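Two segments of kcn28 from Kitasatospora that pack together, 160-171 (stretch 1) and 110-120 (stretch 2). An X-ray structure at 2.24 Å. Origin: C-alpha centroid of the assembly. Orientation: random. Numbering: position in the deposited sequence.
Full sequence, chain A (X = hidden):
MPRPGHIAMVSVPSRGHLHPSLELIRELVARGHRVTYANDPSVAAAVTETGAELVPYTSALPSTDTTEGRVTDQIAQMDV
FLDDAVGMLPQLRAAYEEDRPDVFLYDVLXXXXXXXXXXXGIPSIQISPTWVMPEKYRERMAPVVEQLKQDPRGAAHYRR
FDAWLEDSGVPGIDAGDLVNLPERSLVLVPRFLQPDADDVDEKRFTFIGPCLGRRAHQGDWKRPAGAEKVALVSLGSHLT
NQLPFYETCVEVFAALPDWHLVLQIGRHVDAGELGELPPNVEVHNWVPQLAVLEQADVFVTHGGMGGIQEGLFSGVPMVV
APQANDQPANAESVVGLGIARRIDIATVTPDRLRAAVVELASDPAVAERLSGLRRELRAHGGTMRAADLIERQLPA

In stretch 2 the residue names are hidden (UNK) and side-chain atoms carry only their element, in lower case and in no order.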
# COMPACT_ATOMS: atom_id res chain seq x y z
N ARG A 160 6.19 -16.65 22.09
CA ARG A 160 7.18 -16.98 21.08
C ARG A 160 7.80 -15.73 20.50
O ARG A 160 9.01 -15.69 20.21
CB ARG A 160 6.53 -17.83 19.98
CG ARG A 160 7.50 -18.36 18.95
CD ARG A 160 6.87 -19.46 18.12
NE ARG A 160 5.92 -18.95 17.14
CZ ARG A 160 6.10 -19.04 15.82
NH1 ARG A 160 7.20 -19.59 15.34
NH2 ARG A 160 5.18 -18.55 14.99
N PHE A 161 7.00 -14.68 20.32
CA PHE A 161 7.51 -13.41 19.81
C PHE A 161 8.55 -12.83 20.76
O PHE A 161 9.64 -12.43 20.34
CB PHE A 161 6.33 -12.46 19.59
CG PHE A 161 6.56 -11.42 18.52
CD1 PHE A 161 7.81 -10.86 18.33
CD2 PHE A 161 5.52 -11.04 17.69
CE1 PHE A 161 8.01 -9.92 17.34
CE2 PHE A 161 5.72 -10.10 16.70
CZ PHE A 161 6.97 -9.54 16.52
N ASP A 162 8.24 -12.80 22.06
CA ASP A 162 9.19 -12.28 23.04
C ASP A 162 10.45 -13.13 23.08
O ASP A 162 11.56 -12.60 23.26
CB ASP A 162 8.56 -12.20 24.43
CG ASP A 162 7.52 -11.11 24.52
OD1 ASP A 162 7.48 -10.24 23.63
OD2 ASP A 162 6.75 -11.11 25.51
N ALA A 163 10.30 -14.45 22.95
CA ALA A 163 11.47 -15.32 22.94
C ALA A 163 12.35 -15.06 21.73
O ALA A 163 13.58 -15.11 21.82
CB ALA A 163 11.03 -16.77 22.98
N TRP A 164 11.74 -14.80 20.57
CA TRP A 164 12.52 -14.48 19.38
C TRP A 164 13.32 -13.20 19.57
O TRP A 164 14.49 -13.12 19.17
CB TRP A 164 11.62 -14.39 18.15
CG TRP A 164 12.35 -13.96 16.93
CD1 TRP A 164 13.33 -14.65 16.27
CD2 TRP A 164 12.16 -12.74 16.20
NE1 TRP A 164 13.76 -13.94 15.18
CE2 TRP A 164 13.06 -12.76 15.11
CE3 TRP A 164 11.32 -11.65 16.35
CZ2 TRP A 164 13.15 -11.72 14.19
CZ3 TRP A 164 11.40 -10.61 15.44
CH2 TRP A 164 12.31 -10.65 14.37
N LEU A 165 12.72 -12.18 20.20
CA LEU A 165 13.46 -10.96 20.49
C LEU A 165 14.64 -11.24 21.41
O LEU A 165 15.76 -10.77 21.16
CB LEU A 165 12.55 -9.90 21.11
CG LEU A 165 11.61 -8.99 20.31
CD1 LEU A 165 11.22 -9.59 18.98
CD2 LEU A 165 10.36 -8.66 21.12
N GLU A 166 14.41 -11.99 22.49
CA GLU A 166 15.48 -12.31 23.42
C GLU A 166 16.55 -13.16 22.75
O GLU A 166 17.75 -12.92 22.93
CB GLU A 166 14.91 -12.99 24.66
CG GLU A 166 13.97 -12.06 25.43
CD GLU A 166 13.44 -12.67 26.71
OE1 GLU A 166 13.61 -13.89 26.91
OE2 GLU A 166 12.84 -11.92 27.51
N ASP A 167 16.14 -14.17 21.99
CA ASP A 167 17.12 -15.01 21.29
C ASP A 167 17.90 -14.23 20.24
O ASP A 167 19.05 -14.57 19.95
CB ASP A 167 16.44 -16.21 20.65
CG ASP A 167 17.41 -17.33 20.33
OD1 ASP A 167 18.16 -17.73 21.24
OD2 ASP A 167 17.42 -17.79 19.17
N SER A 168 17.31 -13.17 19.68
CA SER A 168 17.94 -12.41 18.61
C SER A 168 18.75 -11.24 19.13
O SER A 168 19.27 -10.45 18.33
CB SER A 168 16.89 -11.90 17.62
OG SER A 168 16.01 -12.94 17.23
N GLY A 169 18.87 -11.09 20.45
CA GLY A 169 19.72 -10.06 21.01
C GLY A 169 19.07 -8.72 21.19
O GLY A 169 19.79 -7.72 21.31
N VAL A 170 17.74 -8.64 21.21
CA VAL A 170 17.05 -7.38 21.45
C VAL A 170 15.99 -7.57 22.54
O VAL A 170 14.81 -7.26 22.32
CB VAL A 170 16.42 -6.83 20.15
CG1 VAL A 170 17.51 -6.33 19.21
CG2 VAL A 170 15.57 -7.89 19.45
N PRO A 171 16.36 -8.04 23.74
CA PRO A 171 15.34 -8.22 24.79
C PRO A 171 14.78 -6.91 25.32
O PRO A 171 13.65 -6.90 25.83
CB PRO A 171 16.10 -8.99 25.87
CG PRO A 171 17.50 -8.53 25.72
CD PRO A 171 17.71 -8.36 24.24
N UNK A 110 9.31 -6.00 6.98
CA UNK A 110 10.70 -6.45 6.96
C UNK A 110 11.45 -5.96 8.19
O UNK A 110 12.67 -5.75 8.15
c UNK A 110 11.39 -5.98 5.68
N UNK A 111 10.75 -5.82 9.31
CA UNK A 111 11.32 -5.36 10.57
C UNK A 111 12.44 -6.26 11.12
O UNK A 111 13.21 -5.77 11.96
c UNK A 111 7.89 -8.75 12.24
c UNK A 111 9.40 -6.45 11.85
c UNK A 111 9.01 -8.53 13.01
c UNK A 111 8.26 -6.69 11.09
c UNK A 111 10.22 -5.20 11.62
c UNK A 111 7.51 -7.84 11.28
c UNK A 111 9.76 -7.38 12.81
o UNK A 111 7.13 -9.89 12.41
N UNK A 112 12.58 -7.53 10.74
CA UNK A 112 13.81 -8.25 11.14
C UNK A 112 15.08 -7.55 10.70
O UNK A 112 16.12 -7.72 11.35
c UNK A 112 11.61 -8.49 10.16
c UNK A 112 12.20 -9.84 10.47
c UNK A 112 13.66 -9.62 10.48
N UNK A 113 15.02 -6.74 9.64
CA UNK A 113 16.18 -5.95 9.26
C UNK A 113 16.56 -4.96 10.35
O UNK A 113 17.75 -4.68 10.55
c UNK A 113 15.92 -5.22 7.94
N UNK A 114 15.58 -4.42 11.08
CA UNK A 114 15.90 -3.53 12.19
C UNK A 114 16.61 -4.28 13.31
O UNK A 114 17.57 -3.77 13.90
c UNK A 114 12.94 -0.04 16.45
c UNK A 114 14.91 -1.99 13.94
c UNK A 114 14.65 -2.86 12.73
n UNK A 114 13.87 -0.55 15.65
n UNK A 114 11.67 -0.37 16.30
n UNK A 114 13.29 0.79 17.42
c UNK A 114 13.61 -1.47 14.55
N UNK A 115 16.17 -5.51 13.60
CA UNK A 115 16.85 -6.32 14.61
C UNK A 115 18.30 -6.53 14.21
O UNK A 115 19.21 -6.39 15.03
c UNK A 115 16.12 -7.67 14.79
c UNK A 115 16.89 -8.58 15.75
c UNK A 115 14.69 -7.46 15.26
N UNK A 116 18.52 -6.81 12.92
CA UNK A 116 19.88 -6.96 12.42
C UNK A 116 20.65 -5.66 12.56
O UNK A 116 21.81 -5.65 12.98
c UNK A 116 20.89 -8.31 10.37
c UNK A 116 21.15 -8.01 8.90
c UNK A 116 22.16 -8.31 11.19
c UNK A 116 19.81 -7.41 10.96
N UNK A 117 20.00 -4.53 12.24
CA UNK A 117 20.66 -3.24 12.35
C UNK A 117 21.03 -2.93 13.79
O UNK A 117 22.09 -2.35 14.07
c UNK A 117 19.77 -2.14 11.77
N UNK A 118 20.16 -3.30 14.74
CA UNK A 118 20.47 -3.10 16.15
C UNK A 118 21.67 -3.94 16.58
O UNK A 118 22.53 -3.46 17.34
s UNK A 118 16.54 -2.86 17.46
c UNK A 118 19.24 -3.41 16.99
c UNK A 118 18.17 -2.32 16.91
c UNK A 118 16.73 -2.71 19.24
N UNK A 119 21.77 -5.18 16.09
CA UNK A 119 22.90 -6.04 16.44
C UNK A 119 24.22 -5.43 15.98
O UNK A 119 25.23 -5.52 16.69
n UNK A 119 21.17 -9.29 15.78
o UNK A 119 21.21 -7.98 17.59
c UNK A 119 21.63 -8.25 16.47
c UNK A 119 22.72 -7.42 15.81
N UNK A 120 24.25 -4.83 14.79
CA UNK A 120 25.48 -4.36 14.17
C UNK A 120 25.73 -2.87 14.35
O UNK A 120 26.69 -2.34 13.79
c UNK A 120 24.94 -6.28 9.85
c UNK A 120 25.29 -6.77 11.11
c UNK A 120 25.48 -8.15 11.28
c UNK A 120 24.97 -8.55 9.00
c UNK A 120 25.84 -7.16 13.24
c UNK A 120 25.47 -4.69 12.68
n UNK A 120 25.81 -8.37 12.59
c UNK A 120 24.79 -7.18 8.81
c UNK A 120 25.32 -9.06 10.23
c UNK A 120 25.52 -6.15 12.38

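Position 110 has a single side-chain carbon, out of reach of stretch 1, and is alanine; the carbonyl O of Ala110 accepts a hydrogen bond from the backbone N of position 113 at 3.0 Å. Position 111 carries one carbon followed by a six-carbon ring bearing an oxygen, which lies 4.1 Å from Phe161 CZ. A phenol of this kind is tyrosine. With chi1 in the p well, the ring of Tyr111 lies between its own backbone and the 160s helix, and Trp164 CZ3 meets its edge, 4.0 Å from Tyr111 CE1.

At position 112 three carbons close a ring onto the backbone N, which defines proline. CG of Pro112 is 4.0 Å from Trp164 CH2, and the lack of an amide hydrogen costs little in the first turn of a helix. Position 113 again has one carbon, far from stretch 1: alanine. Position 114 shows three carbons, a nitrogen, and a carbon carrying two more nitrogens, the guanidinium of arginine. Arg114 is fully extended and makes no contact here, NH1 being hydrogen-bonded elsewhere in the structure.

Position 115 has three carbons, branched at the first, and is valine. Val115 points toward stretch 1, where CG2 approaches Trp164 CH2 at 4.1 Å while CG1 lies 3.8 Å from Ser168 CB and 4.0 Å from Val170 CG2. Four carbons forked at the second make position 116 leucine; Leu116 points away from stretch 1. Position 117, with one carbon, is alanine and does not touch it.

An unbranched chain of two carbons, sulfur and a terminal carbon identifies position 118 as methionine, and CE of Met118 rests 3.7 Å from Val170 CG1. Position 119 has two carbons, the second bearing one oxygen and one nitrogen. This planar group, close to the backbone of Ser168 and Gly169, suits asparagine, although the shape alone does not separate its two end atoms by position. Position 120 ends the stretch with one carbon and fused five- and six-membered rings holding one nitrogen: tryptophan, too distant to take part.

The contact is chiefly apolar and buries 389 Å² in total. Trp164, Ser168 and Val170 surround Val115, with Tyr111 and Pro112 extending the packing along the indole. Ser168 OG turns back to donate a very short hydrogen bond to Trp164 O (2.5 Å). Gly169 then adopts positive phi in a Schellman motif, in which Val170 N binds Leu165 O at 2.9 Å, and the chain leaves the helix with Val170 directed toward the other stretch.

Stretch 2 (110-120) AYPARVLAMNW
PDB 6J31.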